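PDB 6WB6: transferrin from Manduca sexta, which transports ferric iron in the insect, binding one iron ion per molecule together with an anion, usually bicarbonate. Local coordinates for residues Y90-V95 against C266-R271; Y124-T129 against T339-R344; N103-L108 against R250-D255; C114-N119 against S202-A207. One frame throughout, in Å; residues are numbered along the deposited sequence.

Contact 1 of 4, residues Y90-V95 against C266-R271; sequences YEAVIV and CSWAAR. With FE (Fe (III) ion), chain E; NAG (2-acetamido-2-deoxy-beta-D-glucopyranose), chain C.
Arg271 CB covers one face of the Tyr90 ring, 3.9 Å from that CB to the ring centroid, while Tyr90 OH sits at the edge of the Arg271 guanidinium, near its plane. Both residues belong to an antiparallel pairing of strands 90-97 and 269-271, in the mixed sheet of an iron-binding transferrin domain. Ring and guanidinium planes stand 78° apart, and NH1 of Arg271 donates to Tyr90 OH at 2.6 Å. That phenolic oxygen is thus held twice, since it also binds the iron(III) ion at 2.2 Å, with Tyr204 on the same metal. Further along, Ile94 CD1 stands almost on the normal of the six-membered ring of Trp268, a CH-pi contact; CD1 of Ile94 comes to 3.4 Å from CH2 of Trp268. At the indole edge, in plane, NE1 donates to a water that in turn donates to Val93 O.

In the strand pairing, Tyr90 and Arg271 form a hydrogen-bonded pair, Arg271 N reaching Tyr90 O at 2.8 Å, and Glu91 faces Ala270 in a non-hydrogen-bonded one. On its other side, strand 90-97 pairs with strand 218-222.

An alanine at Trp268 would probably leave Ile94 CD1 without the ring it packs on and the water at Val93 O without its NE1 donor.

Ahead of the paired residues the chain is held by a side chain instead: with OG anti to its own backbone N (chi1 167°), Ser267 donates to Ala92 O at 2.6 Å, its OG tilted 22° from that carbonyl plane.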
# COMPACT_ATOMS: atom_id res chain seq x y z
N TYR A 90 -24.73 2.86 -0.22
CA TYR A 90 -25.09 3.48 -1.53
C TYR A 90 -25.32 2.42 -2.58
O TYR A 90 -24.67 1.46 -2.61
CB TYR A 90 -24.15 4.53 -2.12
CG TYR A 90 -22.68 4.26 -2.16
CD1 TYR A 90 -22.16 3.40 -3.10
CD2 TYR A 90 -21.81 4.92 -1.32
CE1 TYR A 90 -20.81 3.17 -3.18
CE2 TYR A 90 -20.45 4.71 -1.40
CZ TYR A 90 -19.97 3.82 -2.32
OH TYR A 90 -18.67 3.60 -2.41
N GLU A 91 -26.32 2.68 -3.38
CA GLU A 91 -26.67 1.83 -4.49
C GLU A 91 -25.99 2.32 -5.76
O GLU A 91 -25.96 3.53 -6.03
CB GLU A 91 -28.18 1.81 -4.70
CG GLU A 91 -28.93 1.27 -3.49
CD GLU A 91 -30.36 1.71 -3.53
OE1 GLU A 91 -30.60 2.90 -3.20
OE2 GLU A 91 -31.22 0.91 -3.95
N ALA A 92 -25.46 1.37 -6.51
CA ALA A 92 -24.77 1.63 -7.76
C ALA A 92 -25.82 1.67 -8.86
O ALA A 92 -26.70 0.82 -8.91
CB ALA A 92 -23.73 0.55 -8.06
N VAL A 93 -25.72 2.66 -9.73
CA VAL A 93 -26.69 2.81 -10.79
C VAL A 93 -25.97 3.07 -12.09
O VAL A 93 -24.80 3.47 -12.12
CB VAL A 93 -27.74 3.92 -10.50
CG1 VAL A 93 -28.59 3.52 -9.30
CG2 VAL A 93 -27.11 5.23 -10.28
N ILE A 94 -26.70 2.83 -13.18
CA ILE A 94 -26.30 3.13 -14.55
C ILE A 94 -27.24 4.22 -15.05
O ILE A 94 -28.46 4.05 -15.01
CB ILE A 94 -26.41 1.89 -15.45
CG1 ILE A 94 -25.74 0.66 -14.83
CG2 ILE A 94 -25.81 2.21 -16.82
CD1 ILE A 94 -26.01 -0.60 -15.59
N VAL A 95 -26.69 5.35 -15.51
CA VAL A 95 -27.51 6.50 -15.91
C VAL A 95 -27.22 6.81 -17.38
O VAL A 95 -26.06 6.97 -17.77
CB VAL A 95 -27.26 7.72 -15.01
CG1 VAL A 95 -28.13 8.91 -15.45
CG2 VAL A 95 -27.52 7.39 -13.48
N CYS A 266 -33.40 1.34 -10.06
CA CYS A 266 -32.97 -0.03 -10.27
C CYS A 266 -31.45 -0.04 -10.21
O CYS A 266 -30.80 0.77 -10.88
CB CYS A 266 -33.44 -0.57 -11.61
SG CYS A 266 -32.98 0.49 -12.99
N SER A 267 -30.90 -0.98 -9.43
CA SER A 267 -29.50 -0.98 -9.04
C SER A 267 -29.00 -2.41 -9.05
O SER A 267 -29.64 -3.29 -8.49
CB SER A 267 -29.32 -0.36 -7.65
OG SER A 267 -28.02 -0.61 -7.13
N TRP A 268 -27.87 -2.65 -9.71
CA TRP A 268 -27.36 -4.01 -9.78
C TRP A 268 -26.55 -4.42 -8.55
O TRP A 268 -26.37 -5.62 -8.32
CB TRP A 268 -26.51 -4.22 -11.04
CG TRP A 268 -25.55 -3.14 -11.46
CD1 TRP A 268 -25.18 -2.03 -10.76
CD2 TRP A 268 -24.84 -3.09 -12.71
NE1 TRP A 268 -24.28 -1.29 -11.50
CE2 TRP A 268 -24.06 -1.92 -12.70
CE3 TRP A 268 -24.79 -3.92 -13.83
CZ2 TRP A 268 -23.24 -1.57 -13.75
CZ3 TRP A 268 -23.98 -3.57 -14.88
CH2 TRP A 268 -23.21 -2.39 -14.83
N ALA A 269 -26.05 -3.46 -7.77
CA ALA A 269 -25.38 -3.79 -6.53
C ALA A 269 -25.31 -2.55 -5.67
O ALA A 269 -25.44 -1.42 -6.16
CB ALA A 269 -23.98 -4.35 -6.78
N ALA A 270 -25.05 -2.77 -4.37
CA ALA A 270 -24.90 -1.68 -3.42
C ALA A 270 -23.64 -1.90 -2.59
O ALA A 270 -23.21 -3.02 -2.36
CB ALA A 270 -26.10 -1.59 -2.49
N ARG A 271 -23.03 -0.81 -2.16
CA ARG A 271 -22.02 -0.91 -1.13
C ARG A 271 -22.71 -1.00 0.23
O ARG A 271 -23.47 -0.08 0.58
CB ARG A 271 -21.08 0.26 -1.18
CG ARG A 271 -19.93 0.14 -0.26
CD ARG A 271 -19.05 1.31 -0.47
NE ARG A 271 -17.82 1.22 0.30
CZ ARG A 271 -16.91 2.18 0.31
NH1 ARG A 271 -17.07 3.28 -0.42
NH2 ARG A 271 -15.84 2.03 1.05
FE FE E . -17.63 4.99 -3.73
C1 NAG C . -28.74 -8.12 -7.05
C2 NAG C . -29.76 -7.00 -7.06
C3 NAG C . -31.11 -7.38 -7.69
C4 NAG C . -30.97 -8.24 -8.95
C5 NAG C . -29.83 -9.25 -8.84
C6 NAG C . -29.49 -9.79 -10.21
C7 NAG C . -29.33 -5.46 -5.19
C8 NAG C . -29.81 -5.09 -3.82
N2 NAG C . -29.94 -6.52 -5.71
O3 NAG C . -31.77 -6.15 -8.01
O4 NAG C . -32.12 -9.06 -9.18
O5 NAG C . -28.62 -8.69 -8.34
O6 NAG C . -29.16 -8.65 -11.00
O7 NAG C . -28.46 -4.82 -5.77
O HOH W 1 -23.06 1.43 -11.60
O HOH W 2 -29.21 1.42 -12.84

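Contact 2 of 4, residues Y124-T129 against T339-R344; sequences YKIPLT and TEVIER
Val341 and Thr129 carry most of the apolar packing between the two segments, a helix-helix contact within the first transferrin-like region. Val341 CG2 rests 3.9 Å from CG1 of Ile126, the two side chains crossing obliquely, and Val341 CG1 lies 4.0 Å from Lys125 CB. The methyl of Thr129 meets Glu340, its CG2 3.7 Å from CB.

Polar groups meet carbon rather than one another across this contact. Thr129 OG1 touches Arg344 CD at 3.2 Å, yet its hydrogen bond goes back into its own helix, to Lys125 O at 2.7 Å. That carbonyl takes Thr129 N as well, from the opposite face of its plane, so two donors grip the oxygen, and the bond from OG1 is likely to hold the threonine side chain in its rotamer. Leu128 CD1 lies over one face of the Arg344 guanidinium, 3.8 Å from NH1. The arginine chain bends at chi3 (69°), which turns NE off the extended line; NE is buried here with no partner in the model.

The charges are paired with residues outside the two segments: Arg344 NH1 bridges to Glu151 and NH2 to Asp377, which belongs to the second transferrin-like region, while Glu340 pairs with Lys133.

Helix 121-131 lies between several elements: helix 147-158 packs on Tyr124 and Leu128, helix 338-342 and the residues just after it cover Lys125 and Thr129, and Ile126 also touches Trp268, beside strand 269-271.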
# COMPACT_ATOMS: atom_id res chain seq x y z
N TYR A 124 -16.61 1.53 -10.94
CA TYR A 124 -15.57 0.67 -11.50
C TYR A 124 -15.68 -0.80 -11.11
O TYR A 124 -15.88 -1.66 -11.98
CB TYR A 124 -14.22 1.22 -11.09
CG TYR A 124 -13.06 0.62 -11.77
CD1 TYR A 124 -12.58 1.14 -12.96
CD2 TYR A 124 -12.41 -0.47 -11.22
CE1 TYR A 124 -11.46 0.59 -13.59
CE2 TYR A 124 -11.30 -1.05 -11.84
CZ TYR A 124 -10.83 -0.52 -13.02
OH TYR A 124 -9.71 -1.10 -13.62
N LYS A 125 -15.53 -1.10 -9.81
CA LYS A 125 -15.54 -2.48 -9.35
C LYS A 125 -16.88 -3.15 -9.60
O LYS A 125 -16.92 -4.30 -10.03
CB LYS A 125 -15.22 -2.54 -7.85
CG LYS A 125 -13.89 -1.89 -7.50
CD LYS A 125 -13.44 -2.19 -6.10
CE LYS A 125 -14.24 -1.41 -5.06
NZ LYS A 125 -13.84 -1.82 -3.66
N ILE A 126 -17.97 -2.45 -9.34
CA ILE A 126 -19.29 -3.04 -9.57
C ILE A 126 -19.47 -3.21 -11.08
O ILE A 126 -19.72 -4.33 -11.55
CB ILE A 126 -20.38 -2.18 -8.90
CG1 ILE A 126 -20.28 -2.35 -7.37
CG2 ILE A 126 -21.77 -2.51 -9.42
CD1 ILE A 126 -21.35 -1.64 -6.63
N PRO A 127 -19.32 -2.16 -11.88
CA PRO A 127 -19.48 -2.38 -13.33
C PRO A 127 -18.62 -3.52 -13.85
O PRO A 127 -19.09 -4.33 -14.67
CB PRO A 127 -19.06 -1.03 -13.92
CG PRO A 127 -19.50 -0.06 -12.92
CD PRO A 127 -19.23 -0.72 -11.57
N LEU A 128 -17.38 -3.62 -13.40
CA LEU A 128 -16.55 -4.72 -13.87
C LEU A 128 -17.13 -6.05 -13.42
O LEU A 128 -17.16 -7.00 -14.20
CB LEU A 128 -15.12 -4.54 -13.39
CG LEU A 128 -14.25 -3.61 -14.21
CD1 LEU A 128 -12.97 -3.23 -13.47
CD2 LEU A 128 -13.87 -4.22 -15.53
N THR A 129 -17.63 -6.11 -12.17
CA THR A 129 -18.16 -7.36 -11.64
C THR A 129 -19.34 -7.86 -12.46
O THR A 129 -19.46 -9.06 -12.71
CB THR A 129 -18.57 -7.19 -10.15
OG1 THR A 129 -17.41 -6.90 -9.36
CG2 THR A 129 -19.22 -8.47 -9.59
N THR A 339 -20.81 -9.60 -2.29
CA THR A 339 -19.81 -10.67 -2.22
C THR A 339 -19.19 -10.89 -3.60
O THR A 339 -17.97 -11.04 -3.73
CB THR A 339 -20.44 -11.96 -1.71
OG1 THR A 339 -21.27 -11.68 -0.57
CG2 THR A 339 -19.35 -12.96 -1.31
N GLU A 340 -20.04 -10.87 -4.64
CA GLU A 340 -19.58 -10.92 -6.03
C GLU A 340 -18.48 -9.92 -6.29
O GLU A 340 -17.45 -10.24 -6.91
CB GLU A 340 -20.76 -10.63 -6.97
CG GLU A 340 -21.88 -11.62 -6.90
CD GLU A 340 -23.10 -11.17 -7.70
OE1 GLU A 340 -22.98 -11.02 -8.93
OE2 GLU A 340 -24.16 -10.96 -7.08
N VAL A 341 -18.70 -8.67 -5.85
CA VAL A 341 -17.73 -7.60 -6.04
C VAL A 341 -16.45 -7.91 -5.30
O VAL A 341 -15.35 -7.76 -5.83
CB VAL A 341 -18.34 -6.27 -5.57
CG1 VAL A 341 -17.40 -5.14 -5.82
CG2 VAL A 341 -19.66 -6.01 -6.26
N ILE A 342 -16.56 -8.30 -4.03
CA ILE A 342 -15.35 -8.58 -3.27
C ILE A 342 -14.57 -9.72 -3.92
O ILE A 342 -13.34 -9.68 -4.01
CB ILE A 342 -15.71 -8.89 -1.80
CG1 ILE A 342 -16.05 -7.60 -1.01
CG2 ILE A 342 -14.57 -9.60 -1.14
CD1 ILE A 342 -16.86 -7.84 0.30
N GLU A 343 -15.27 -10.73 -4.40
CA GLU A 343 -14.61 -11.90 -4.99
C GLU A 343 -14.35 -11.74 -6.47
O GLU A 343 -13.88 -12.68 -7.10
CB GLU A 343 -15.44 -13.16 -4.74
CG GLU A 343 -15.46 -13.55 -3.26
CD GLU A 343 -16.30 -14.80 -2.98
OE1 GLU A 343 -17.13 -15.14 -3.83
OE2 GLU A 343 -16.12 -15.44 -1.92
N ARG A 344 -14.59 -10.56 -7.04
CA ARG A 344 -14.30 -10.33 -8.45
C ARG A 344 -12.91 -10.85 -8.81
O ARG A 344 -11.93 -10.65 -8.09
CB ARG A 344 -14.38 -8.86 -8.81
CG ARG A 344 -14.07 -8.59 -10.29
CD ARG A 344 -14.47 -7.19 -10.62
NE ARG A 344 -13.59 -6.25 -9.95
CZ ARG A 344 -12.40 -5.87 -10.41
NH1 ARG A 344 -11.93 -6.35 -11.55
NH2 ARG A 344 -11.68 -5.01 -9.71

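Contact 3 of 4, residues N103-L108 against R250-D255; sequences NNLDQL and RYLCVD
Leu105 reaches from a short 3-10 segment, residues 105-108, against the end of strand 249-252 and the residues after it, meeting Leu252, Cys253 and Val254. The segment belongs to the connection between strands 90-97 and 112-114, and an Asx turn opens it: Asn104 OD1 accepts from Asp106 N at 2.8 Å, in the carboxamide plane and on a lone pair.

From CB, chi1 of -56° sets CG anti to the carbonyl carbon, beside the backbone N. CG then lies 4.0 Å from Val254 O, and the chain forks. CD1 goes over the backbone of Val254, 3.8 Å from its CA, with CG1 of the same valine a little farther off. CD2 takes the other direction, to 3.5 Å from Cys253 O and 3.4 Å from Leu252 CD2, a methyl pair closer than ordinary van der Waals contact. The two leucines slide past each other in opposite directions, whereas Leu108 meets Leu252 tip to tip, its CD2 3.7 Å from CD2 of Leu252. That one Leu252 methyl therefore touches both leucines of the 3-10 segment.

An alanine at Leu105 would probably open a gap beside Leu252 CD2 and leave Val254 CA without its methyl cover.

Leu252 is backbone-bonded to Ile94 of strand 90-97, and Cys253 forms a disulfide with Cys266. Val254 also touches N-acetylglucosamine of the attached glycan. A single water completes the contact, donating to Val254 O at 2.5 Å and accepting from Leu105 N at 3.2 Å.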
# COMPACT_ATOMS: atom_id res chain seq x y z
N ASN A 103 -31.78 -1.59 -25.07
CA ASN A 103 -32.77 -2.46 -24.44
C ASN A 103 -32.11 -3.68 -23.80
O ASN A 103 -32.82 -4.62 -23.44
CB ASN A 103 -33.83 -2.89 -25.47
CG ASN A 103 -34.50 -1.70 -26.16
OD1 ASN A 103 -34.13 -1.33 -27.29
ND2 ASN A 103 -35.47 -1.08 -25.49
N ASN A 104 -30.79 -3.66 -23.61
CA ASN A 104 -30.03 -4.79 -23.08
C ASN A 104 -28.66 -4.28 -22.66
O ASN A 104 -28.08 -3.43 -23.33
CB ASN A 104 -29.89 -5.89 -24.15
CG ASN A 104 -29.32 -7.20 -23.58
OD1 ASN A 104 -28.15 -7.26 -23.17
ND2 ASN A 104 -30.13 -8.26 -23.60
N LEU A 105 -28.13 -4.80 -21.54
CA LEU A 105 -26.84 -4.27 -21.10
C LEU A 105 -25.69 -4.66 -22.02
O LEU A 105 -24.62 -4.06 -21.92
CB LEU A 105 -26.49 -4.71 -19.67
CG LEU A 105 -27.50 -4.39 -18.57
CD1 LEU A 105 -26.89 -4.84 -17.26
CD2 LEU A 105 -27.84 -2.93 -18.52
N ASP A 106 -25.89 -5.63 -22.91
CA ASP A 106 -24.89 -5.89 -23.93
C ASP A 106 -24.64 -4.66 -24.78
O ASP A 106 -23.54 -4.48 -25.32
CB ASP A 106 -25.33 -7.05 -24.82
CG ASP A 106 -25.22 -8.38 -24.12
OD1 ASP A 106 -24.83 -8.40 -22.94
OD2 ASP A 106 -25.54 -9.42 -24.75
N GLN A 107 -25.63 -3.81 -24.92
CA GLN A 107 -25.55 -2.62 -25.75
C GLN A 107 -24.82 -1.47 -25.07
O GLN A 107 -24.76 -0.38 -25.63
CB GLN A 107 -26.95 -2.22 -26.17
CG GLN A 107 -27.55 -3.24 -27.15
CD GLN A 107 -29.05 -3.26 -27.14
OE1 GLN A 107 -29.69 -2.25 -26.88
NE2 GLN A 107 -29.63 -4.42 -27.43
N LEU A 108 -24.27 -1.70 -23.88
CA LEU A 108 -23.34 -0.71 -23.33
C LEU A 108 -22.05 -0.70 -24.12
O LEU A 108 -21.29 0.27 -24.03
CB LEU A 108 -23.07 -0.98 -21.85
CG LEU A 108 -24.26 -0.66 -20.92
CD1 LEU A 108 -23.94 -1.01 -19.48
CD2 LEU A 108 -24.70 0.82 -21.04
N ARG A 250 -32.43 8.58 -17.48
CA ARG A 250 -33.04 7.37 -16.99
C ARG A 250 -31.97 6.49 -16.34
O ARG A 250 -30.81 6.49 -16.75
CB ARG A 250 -33.72 6.58 -18.11
CG ARG A 250 -34.84 7.32 -18.86
CD ARG A 250 -36.19 7.22 -18.16
NE ARG A 250 -37.26 7.72 -19.02
CZ ARG A 250 -37.55 9.00 -19.22
NH1 ARG A 250 -36.86 9.95 -18.61
NH2 ARG A 250 -38.54 9.34 -20.03
N TYR A 251 -32.38 5.72 -15.34
CA TYR A 251 -31.55 4.60 -14.95
C TYR A 251 -31.71 3.53 -16.01
O TYR A 251 -32.79 3.35 -16.56
CB TYR A 251 -31.96 4.05 -13.59
CG TYR A 251 -31.91 5.00 -12.45
CD1 TYR A 251 -30.73 5.56 -12.01
CD2 TYR A 251 -33.07 5.30 -11.75
CE1 TYR A 251 -30.71 6.43 -10.93
CE2 TYR A 251 -33.06 6.14 -10.68
CZ TYR A 251 -31.89 6.71 -10.27
OH TYR A 251 -31.92 7.55 -9.19
N LEU A 252 -30.64 2.82 -16.28
CA LEU A 252 -30.69 1.61 -17.08
C LEU A 252 -30.65 0.43 -16.11
O LEU A 252 -29.72 0.32 -15.30
CB LEU A 252 -29.54 1.57 -18.09
CG LEU A 252 -29.44 0.31 -18.95
CD1 LEU A 252 -30.57 0.21 -19.95
CD2 LEU A 252 -28.08 0.27 -19.68
N CYS A 253 -31.67 -0.43 -16.18
CA CYS A 253 -31.81 -1.57 -15.28
C CYS A 253 -31.19 -2.83 -15.88
O CYS A 253 -31.00 -2.94 -17.09
CB CYS A 253 -33.28 -1.79 -14.95
SG CYS A 253 -34.16 -0.27 -14.47
N VAL A 254 -30.85 -3.79 -15.01
CA VAL A 254 -30.28 -5.05 -15.52
C VAL A 254 -31.24 -5.68 -16.53
O VAL A 254 -30.80 -6.33 -17.48
CB VAL A 254 -29.95 -6.03 -14.38
CG1 VAL A 254 -29.32 -7.34 -14.94
CG2 VAL A 254 -29.02 -5.40 -13.38
N ASP A 255 -32.54 -5.52 -16.32
CA ASP A 255 -33.59 -5.80 -17.30
C ASP A 255 -33.21 -5.47 -18.74
O ASP A 255 -33.67 -6.11 -19.70
CB ASP A 255 -34.83 -4.97 -16.91
CG ASP A 255 -36.10 -5.77 -16.88
OD1 ASP A 255 -36.17 -6.81 -17.57
OD2 ASP A 255 -37.03 -5.35 -16.17
O HOH W 3 -30.12 -6.62 -19.91

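Contact 4 of 4, residues C114-N119 against S202-A207; sequences CHTGVN and SGYEGA. With FE (Fe (III) ion), chain E; CO3 (carbonate ion), chain G.
Thr116 holds OG1 between its backbone N and carbonyl carbon (chi1 61°), with CG2 beside the N and 4.0 Å from CD1 of Tyr204. Chi1 of Tyr204 (-55°) sets only CG, anti to its carbonyl carbon; the ring carries OH on to the iron(III) ion at 2.1 Å. Thr116 OG1 donates to carbonate O2 at 2.8 Å. The same carbonate grips that metal through two oxygens, O1 at 2.1 Å and O3 at 2.0 Å.

This is the iron-anion site of the transferrin fold, with the anion seated near the start of helix 121-131: Arg120 NE, Val122 N and Gly123 N also donate to the carbonate, and Tyr90 supplies a second phenolic oxygen to the iron.

Backbone joins the two segments where helix 203-213 begins. Gly203 N donates to Thr116 O at 2.6 Å, nearly straight at the hydrogen (165°), in the carbonyl plane and on a lone pair. Gly203 has a positive phi, a backbone shape glycine takes easily. One helical turn on, Ala207 CB packs 4.2 Å from CB of Cys114, whose SG forms a disulfide to Cys210 of the same helix.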
# COMPACT_ATOMS: atom_id res chain seq x y z
N CYS A 114 -18.88 7.15 -18.47
CA CYS A 114 -18.49 8.13 -17.47
C CYS A 114 -18.41 7.44 -16.12
O CYS A 114 -19.43 7.00 -15.58
CB CYS A 114 -19.47 9.30 -17.41
SG CYS A 114 -19.75 10.14 -18.96
N HIS A 115 -17.22 7.42 -15.55
CA HIS A 115 -16.93 6.64 -14.36
C HIS A 115 -16.52 7.60 -13.25
O HIS A 115 -15.98 8.68 -13.50
CB HIS A 115 -15.79 5.63 -14.61
CG HIS A 115 -16.11 4.60 -15.65
ND1 HIS A 115 -16.56 3.33 -15.34
CD2 HIS A 115 -16.09 4.66 -17.00
CE1 HIS A 115 -16.82 2.67 -16.45
NE2 HIS A 115 -16.51 3.44 -17.47
N THR A 116 -16.76 7.17 -12.02
CA THR A 116 -16.29 7.96 -10.88
C THR A 116 -14.78 8.03 -10.87
O THR A 116 -14.19 9.11 -10.79
CB THR A 116 -16.81 7.35 -9.59
OG1 THR A 116 -16.30 6.02 -9.45
CG2 THR A 116 -18.29 7.33 -9.61
N GLY A 117 -14.14 6.87 -10.94
CA GLY A 117 -12.70 6.80 -10.94
C GLY A 117 -12.27 5.38 -10.70
O GLY A 117 -13.07 4.52 -10.33
N VAL A 118 -10.98 5.14 -10.90
CA VAL A 118 -10.47 3.78 -10.82
C VAL A 118 -10.60 3.23 -9.40
O VAL A 118 -10.44 3.95 -8.40
CB VAL A 118 -9.00 3.71 -11.29
CG1 VAL A 118 -8.05 4.35 -10.30
CG2 VAL A 118 -8.62 2.24 -11.54
N ASN A 119 -10.88 1.94 -9.33
CA ASN A 119 -10.90 1.15 -8.11
C ASN A 119 -12.02 1.55 -7.17
O ASN A 119 -12.00 1.18 -6.00
CB ASN A 119 -9.56 1.23 -7.38
CG ASN A 119 -8.46 0.55 -8.15
OD1 ASN A 119 -8.69 -0.46 -8.79
ND2 ASN A 119 -7.26 1.11 -8.11
N SER A 202 -15.16 13.54 -13.13
CA SER A 202 -14.89 12.32 -12.40
C SER A 202 -15.65 12.38 -11.09
O SER A 202 -16.27 13.39 -10.75
CB SER A 202 -13.38 12.12 -12.16
OG SER A 202 -12.88 13.11 -11.28
N GLY A 203 -15.65 11.28 -10.37
CA GLY A 203 -16.39 11.24 -9.12
C GLY A 203 -17.88 11.07 -9.38
O GLY A 203 -18.33 11.01 -10.52
N TYR A 204 -18.64 10.95 -8.30
CA TYR A 204 -20.10 10.68 -8.38
C TYR A 204 -20.84 11.76 -9.15
O TYR A 204 -21.67 11.42 -9.90
CB TYR A 204 -20.73 10.53 -7.00
CG TYR A 204 -20.12 9.50 -6.09
CD1 TYR A 204 -20.31 8.14 -6.29
CD2 TYR A 204 -19.42 9.90 -4.98
CE1 TYR A 204 -19.78 7.20 -5.44
CE2 TYR A 204 -18.92 8.99 -4.11
CZ TYR A 204 -19.07 7.64 -4.36
OH TYR A 204 -18.63 6.81 -3.44
N GLU A 205 -20.53 13.01 -8.91
CA GLU A 205 -21.21 14.09 -9.60
C GLU A 205 -20.60 14.37 -10.97
O GLU A 205 -21.33 14.58 -11.93
CB GLU A 205 -21.17 15.37 -8.78
CG GLU A 205 -22.20 16.38 -9.20
CD GLU A 205 -22.24 17.57 -8.27
OE1 GLU A 205 -21.71 17.47 -7.14
OE2 GLU A 205 -22.82 18.61 -8.68
N GLY A 206 -19.27 14.35 -11.06
CA GLY A 206 -18.61 14.58 -12.33
C GLY A 206 -18.98 13.56 -13.39
O GLY A 206 -19.03 13.88 -14.57
N ALA A 207 -19.26 12.33 -12.98
CA ALA A 207 -19.72 11.36 -13.97
C ALA A 207 -21.04 11.79 -14.59
O ALA A 207 -21.25 11.60 -15.78
CB ALA A 207 -19.87 9.99 -13.32
FE FE E . -17.63 4.99 -3.73
C CO3 G . -17.65 4.91 -6.03
O1 CO3 G . -16.90 5.84 -5.52
O2 CO3 G . -17.51 4.67 -7.28
O3 CO3 G . -18.50 4.20 -5.34

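In the fold
Contacts 1, 2 and 4 are buried, whereas contact 3 is only partly so and lies farthest from the chain's centre. Contacts 1 and 4 meet at the iron, each supplying one tyrosine, and their chemistry is correspondingly polar: backbone pairing, metal bonds and donors to a phenolic oxygen and to carbonate. Contacts 1 and 3 share a sheet, since strand 90-97 pairs with both 269-271 and 249-252, and the Cys253-Cys266 disulfide ties them again; contact 3 itself rests on leucine methyls and one water. Contact 2, mostly apolar, adjoins contacts 1 and 4 through helix 121-131: Ile126 packs on Ala92 and Trp268 of contact 1, and Tyr124 against Gly117 to Asn119 of contact 4.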